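Local coordinates for ParM protein (Staphylococcus aureus, PDB 3JS6) that forms actin-like filaments that probably drive the segregation of plasmid DNA, at residues 26-38 with 53-65. Sequence-based numbering, arbitrary orientation.
Sequences VIPSRIGRKTNEN and EFIINGNNDEVLL
Glu53 opens the contact with a salt bridge: its OE2 takes Lys34 NZ at 2.7 Å on the syn side, 25° out of the carboxylate plane, and the lysine chain, bent at chi3 (-60°), turns its amine onto that oxygen. Past the type I' turn at Ile56 to Asn59, where Gly58 suits a positive phi, Asn59 OD1 accepts from Asp61 N in an Asx turn. The extended Arg33 chain lays its guanidinium over Glu62, whose CA sits 4.2 Å above the plane; their ion pair (NH1 to OE1, 3.8 Å) is long. A water accepts from Val63 N and donates to Lys34 O and, more distantly, Asp61 O, bridging the two segments. Val63 O receives Lys34 N at 3.0 Å, while its beta-branched side chain presses tightly on the lysine methylenes (Val63 CB to Lys34 CG, 3.3 Å). Leu64 CD2 meets Ile31 CD1 at 4.0 Å, two branched apolar side chains crossing obliquely. Leu65 and Gly32 exchange antiparallel backbone bonds (Gly32 N to Leu65 O, 2.8 Å); Gly32, lacking a side chain, lets Leu65 CB lie close on its backbone. Strand 64-66 lies between strands 23-33 and 52-56, antiparallel to both, in the actin-like N-terminal domain; Ile31 and Phe54 touch helix 90-104, and Phe54 also meets strand 141-145.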
loop_
_atom_site.group_PDB
_atom_site.type_symbol
_atom_site.label_atom_id
_atom_site.label_comp_id
_atom_site.label_asym_id
_atom_site.label_seq_id
_atom_site.Cartn_x
_atom_site.Cartn_y
_atom_site.Cartn_z
ATOM N N VAL A 26 -4.576 -8.123 -1.054
ATOM C CA VAL A 26 -3.952 -7.146 -1.938
ATOM C C VAL A 26 -4.748 -7.315 -3.248
ATOM O O VAL A 26 -4.804 -8.382 -3.816
ATOM C CB VAL A 26 -2.417 -7.374 -2.110
ATOM C CG1 VAL A 26 -2.110 -8.822 -2.511
ATOM C CG2 VAL A 26 -1.868 -6.341 -3.132
ATOM N N ILE A 27 -5.429 -6.246 -3.642
ATOM C CA ILE A 27 -6.341 -6.233 -4.785
ATOM C C ILE A 27 -6.143 -4.943 -5.548
ATOM O O ILE A 27 -5.894 -3.891 -4.935
ATOM C CB ILE A 27 -7.811 -6.282 -4.241
ATOM C CG1 ILE A 27 -8.006 -7.585 -3.447
ATOM C CG2 ILE A 27 -8.844 -6.141 -5.379
ATOM C CD1 ILE A 27 -9.250 -7.614 -2.556
ATOM N N PRO A 28 -6.248 -4.996 -6.893
ATOM C CA PRO A 28 -6.083 -3.797 -7.716
ATOM C C PRO A 28 -7.089 -2.731 -7.308
ATOM O O PRO A 28 -8.220 -3.036 -6.961
ATOM C CB PRO A 28 -6.349 -4.308 -9.134
ATOM C CG PRO A 28 -5.837 -5.719 -9.081
ATOM C CD PRO A 28 -6.375 -6.203 -7.737
ATOM N N SER A 29 -6.665 -1.473 -7.355
ATOM C CA SER A 29 -7.528 -0.363 -6.983
ATOM C C SER A 29 -8.530 -0.092 -8.116
ATOM O O SER A 29 -8.431 0.902 -8.817
ATOM C CB SER A 29 -6.652 0.866 -6.704
ATOM O OG SER A 29 -7.431 2.009 -6.431
ATOM N N ARG A 30 -9.478 -1.013 -8.283
ATOM C CA ARG A 30 -10.506 -0.961 -9.325
ATOM C C ARG A 30 -11.797 -1.378 -8.663
ATOM O O ARG A 30 -11.788 -2.167 -7.735
ATOM C CB ARG A 30 -10.230 -1.988 -10.447
ATOM C CG ARG A 30 -9.043 -1.689 -11.344
ATOM C CD ARG A 30 -8.726 -2.880 -12.266
ATOM N NE ARG A 30 -9.814 -3.213 -13.190
ATOM C CZ ARG A 30 -10.225 -2.425 -14.180
ATOM N NH1 ARG A 30 -9.647 -1.242 -14.372
ATOM N NH2 ARG A 30 -11.184 -2.831 -14.999
ATOM N N ILE A 31 -12.912 -0.866 -9.146
ATOM C CA ILE A 31 -14.192 -1.226 -8.568
ATOM C C ILE A 31 -15.230 -1.367 -9.684
ATOM O O ILE A 31 -15.101 -0.753 -10.740
ATOM C CB ILE A 31 -14.623 -0.158 -7.538
ATOM C CG1 ILE A 31 -15.759 -0.685 -6.673
ATOM C CG2 ILE A 31 -15.027 1.134 -8.244
ATOM C CD1 ILE A 31 -15.982 0.151 -5.425
ATOM N N GLY A 32 -16.235 -2.200 -9.455
ATOM C CA GLY A 32 -17.286 -2.388 -10.440
ATOM C C GLY A 32 -18.659 -2.329 -9.789
ATOM O O GLY A 32 -18.813 -1.966 -8.608
ATOM N N ARG A 33 -19.672 -2.714 -10.550
ATOM C CA ARG A 33 -21.031 -2.695 -10.047
ATOM C C ARG A 33 -21.786 -3.756 -10.789
ATOM O O ARG A 33 -21.603 -3.911 -11.999
ATOM C CB ARG A 33 -21.674 -1.328 -10.316
ATOM C CG ARG A 33 -23.162 -1.333 -10.093
ATOM C CD ARG A 33 -23.746 0.071 -10.086
ATOM N NE ARG A 33 -25.204 0.022 -10.174
ATOM C CZ ARG A 33 -25.997 1.062 -9.963
ATOM N NH1 ARG A 33 -25.478 2.239 -9.642
ATOM N NH2 ARG A 33 -27.308 0.923 -10.082
ATOM N N LYS A 34 -22.620 -4.512 -10.093
ATOM C CA LYS A 34 -23.341 -5.528 -10.823
ATOM C C LYS A 34 -24.680 -4.971 -11.241
ATOM O O LYS A 34 -25.518 -4.625 -10.407
ATOM C CB LYS A 34 -23.490 -6.823 -10.015
ATOM C CG LYS A 34 -24.306 -6.739 -8.766
ATOM C CD LYS A 34 -24.498 -8.124 -8.167
ATOM C CE LYS A 34 -25.203 -9.071 -9.128
ATOM N NZ LYS A 34 -25.402 -10.435 -8.547
ATOM N N THR A 35 -24.848 -4.855 -12.555
ATOM C CA THR A 35 -26.065 -4.333 -13.151
ATOM C C THR A 35 -26.748 -5.417 -13.965
ATOM O O THR A 35 -26.096 -6.359 -14.423
ATOM C CB THR A 35 -25.750 -3.144 -14.055
ATOM O OG1 THR A 35 -24.710 -3.509 -14.970
ATOM C CG2 THR A 35 -25.304 -1.946 -13.217
ATOM N N ASN A 36 -28.059 -5.267 -14.145
ATOM C CA ASN A 36 -28.879 -6.232 -14.875
ATOM C C ASN A 36 -28.571 -6.354 -16.361
ATOM O O ASN A 36 -29.117 -7.234 -17.033
ATOM C CB ASN A 36 -30.364 -5.902 -14.703
ATOM C CG ASN A 36 -31.272 -6.961 -15.310
ATOM O OD1 ASN A 36 -31.384 -8.072 -14.787
ATOM N ND2 ASN A 36 -31.918 -6.623 -16.425
ATOM N N GLU A 37 -27.720 -5.480 -16.888
ATOM C CA GLU A 37 -27.380 -5.568 -18.302
ATOM C C GLU A 37 -26.502 -6.801 -18.513
ATOM O O GLU A 37 -25.365 -6.708 -18.976
ATOM C CB GLU A 37 -26.669 -4.292 -18.760
ATOM C CG GLU A 37 -27.564 -3.050 -18.678
ATOM C CD GLU A 37 -27.096 -1.899 -19.574
ATOM O OE1 GLU A 37 -26.971 -2.105 -20.803
ATOM O OE2 GLU A 37 -26.862 -0.786 -19.053
ATOM N N ASN A 38 -27.070 -7.958 -18.172
ATOM C CA ASN A 38 -26.403 -9.255 -18.257
ATOM C C ASN A 38 -25.505 -9.512 -19.451
ATOM O O ASN A 38 -25.810 -9.168 -20.601
ATOM C CB ASN A 38 -27.426 -10.385 -18.153
ATOM C CG ASN A 38 -28.157 -10.375 -16.838
ATOM O OD1 ASN A 38 -27.559 -10.121 -15.791
ATOM N ND2 ASN A 38 -29.456 -10.664 -16.876
ATOM N N GLU A 53 -19.522 -9.057 -3.357
ATOM C CA GLU A 53 -20.577 -8.078 -3.586
ATOM C C GLU A 53 -20.761 -7.298 -2.314
ATOM O O GLU A 53 -20.819 -7.893 -1.229
ATOM C CB GLU A 53 -21.891 -8.768 -3.952
ATOM C CG GLU A 53 -21.801 -9.627 -5.188
ATOM C CD GLU A 53 -23.140 -10.243 -5.559
ATOM O OE1 GLU A 53 -23.980 -10.456 -4.650
ATOM O OE2 GLU A 53 -23.348 -10.521 -6.758
ATOM N N PHE A 54 -20.852 -5.974 -2.447
ATOM C CA PHE A 54 -21.009 -5.089 -1.298
ATOM C C PHE A 54 -22.236 -4.184 -1.397
ATOM O O PHE A 54 -22.425 -3.485 -2.404
ATOM C CB PHE A 54 -19.774 -4.186 -1.145
ATOM C CG PHE A 54 -18.488 -4.940 -0.978
ATOM C CD1 PHE A 54 -17.870 -5.561 -2.063
ATOM C CD2 PHE A 54 -17.912 -5.061 0.279
ATOM C CE1 PHE A 54 -16.693 -6.292 -1.879
ATOM C CE2 PHE A 54 -16.742 -5.791 0.461
ATOM C CZ PHE A 54 -16.135 -6.404 -0.620
ATOM N N ILE A 55 -23.064 -4.209 -0.352
ATOM C CA ILE A 55 -24.235 -3.325 -0.274
ATOM C C ILE A 55 -23.985 -2.463 0.954
ATOM O O ILE A 55 -23.834 -2.981 2.079
ATOM C CB ILE A 55 -25.542 -4.105 -0.119
ATOM C CG1 ILE A 55 -25.833 -4.871 -1.411
ATOM C CG2 ILE A 55 -26.694 -3.142 0.168
ATOM C CD1 ILE A 55 -27.065 -5.763 -1.312
ATOM N N ILE A 56 -23.939 -1.151 0.742
ATOM C CA ILE A 56 -23.624 -0.206 1.822
ATOM C C ILE A 56 -24.864 0.527 2.358
ATOM O O ILE A 56 -25.600 1.153 1.590
ATOM C CB ILE A 56 -22.633 0.893 1.329
ATOM C CG1 ILE A 56 -21.477 0.278 0.522
ATOM C CG2 ILE A 56 -22.145 1.713 2.522
ATOM C CD1 ILE A 56 -20.776 -0.862 1.210
ATOM N N ASN A 57 -25.060 0.462 3.674
ATOM C CA ASN A 57 -26.199 1.103 4.367
ATOM C C ASN A 57 -27.571 0.833 3.757
ATOM O O ASN A 57 -28.424 1.727 3.673
ATOM C CB ASN A 57 -25.981 2.619 4.488
ATOM C CG ASN A 57 -24.861 2.961 5.450
ATOM O OD1 ASN A 57 -24.690 2.299 6.482
ATOM N ND2 ASN A 57 -24.091 3.981 5.118
ATOM N N GLY A 58 -27.790 -0.396 3.327
ATOM C CA GLY A 58 -29.087 -0.756 2.765
ATOM C C GLY A 58 -29.368 -0.255 1.362
ATOM O O GLY A 58 -30.509 -0.329 0.891
ATOM N N ASN A 59 -28.354 0.255 0.675
ATOM C CA ASN A 59 -28.591 0.740 -0.685
ATOM C C ASN A 59 -28.556 -0.405 -1.703
ATOM O O ASN A 59 -27.534 -0.649 -2.350
ATOM C CB ASN A 59 -27.577 1.824 -1.078
ATOM C CG ASN A 59 -27.858 2.399 -2.469
ATOM O OD1 ASN A 59 -28.804 1.975 -3.138
ATOM N ND2 ASN A 59 -27.027 3.344 -2.914
ATOM N N ASN A 60 -29.691 -1.087 -1.829
ATOM C CA ASN A 60 -29.858 -2.218 -2.742
ATOM C C ASN A 60 -29.758 -1.813 -4.205
ATOM O O ASN A 60 -29.663 -2.672 -5.070
ATOM C CB ASN A 60 -31.224 -2.886 -2.543
ATOM C CG ASN A 60 -31.396 -3.500 -1.163
ATOM O OD1 ASN A 60 -32.523 -3.717 -0.704
ATOM N ND2 ASN A 60 -30.293 -3.799 -0.505
ATOM N N ASP A 61 -29.805 -0.517 -4.481
ATOM C CA ASP A 61 -29.748 -0.032 -5.854
ATOM C C ASP A 61 -28.322 -0.054 -6.394
ATOM O O ASP A 61 -28.097 0.130 -7.591
ATOM C CB ASP A 61 -30.327 1.380 -5.917
ATOM C CG ASP A 61 -31.687 1.470 -5.229
ATOM O OD1 ASP A 61 -31.887 2.376 -4.402
ATOM O OD2 ASP A 61 -32.550 0.612 -5.507
ATOM N N GLU A 62 -27.363 -0.292 -5.508
ATOM C CA GLU A 62 -25.975 -0.329 -5.928
ATOM C C GLU A 62 -25.206 -1.462 -5.293
ATOM O O GLU A 62 -24.795 -1.386 -4.136
ATOM C CB GLU A 62 -25.264 0.980 -5.595
ATOM C CG GLU A 62 -23.830 1.012 -6.110
ATOM C CD GLU A 62 -23.167 2.358 -5.940
ATOM O OE1 GLU A 62 -22.951 3.055 -6.962
ATOM O OE2 GLU A 62 -22.863 2.724 -4.789
ATOM N N VAL A 63 -24.994 -2.517 -6.055
ATOM C CA VAL A 63 -24.238 -3.647 -5.529
ATOM C C VAL A 63 -22.828 -3.462 -6.071
ATOM O O VAL A 63 -22.584 -3.676 -7.256
ATOM C CB VAL A 63 -24.843 -4.972 -6.006
ATOM C CG1 VAL A 63 -24.075 -6.143 -5.417
ATOM C CG2 VAL A 63 -26.300 -5.037 -5.592
ATOM N N LEU A 64 -21.911 -3.026 -5.208
ATOM C CA LEU A 64 -20.528 -2.788 -5.623
ATOM C C LEU A 64 -19.773 -4.116 -5.802
ATOM O O LEU A 64 -20.059 -5.082 -5.108
ATOM C CB LEU A 64 -19.825 -1.912 -4.577
ATOM C CG LEU A 64 -20.320 -0.459 -4.397
ATOM C CD1 LEU A 64 -19.632 0.188 -3.171
ATOM C CD2 LEU A 64 -19.990 0.333 -5.643
ATOM N N LEU A 65 -18.808 -4.143 -6.719
ATOM C CA LEU A 65 -18.006 -5.342 -6.993
ATOM C C LEU A 65 -16.542 -5.016 -6.754
ATOM O O LEU A 65 -16.004 -4.047 -7.320
ATOM C CB LEU A 65 -18.211 -5.792 -8.446
ATOM C CG LEU A 65 -19.623 -6.325 -8.683
ATOM C CD1 LEU A 65 -19.853 -6.561 -10.177
ATOM C CD2 LEU A 65 -19.785 -7.636 -7.866
HETATM O O HOH W 1 -26.117 -2.321 -8.539
#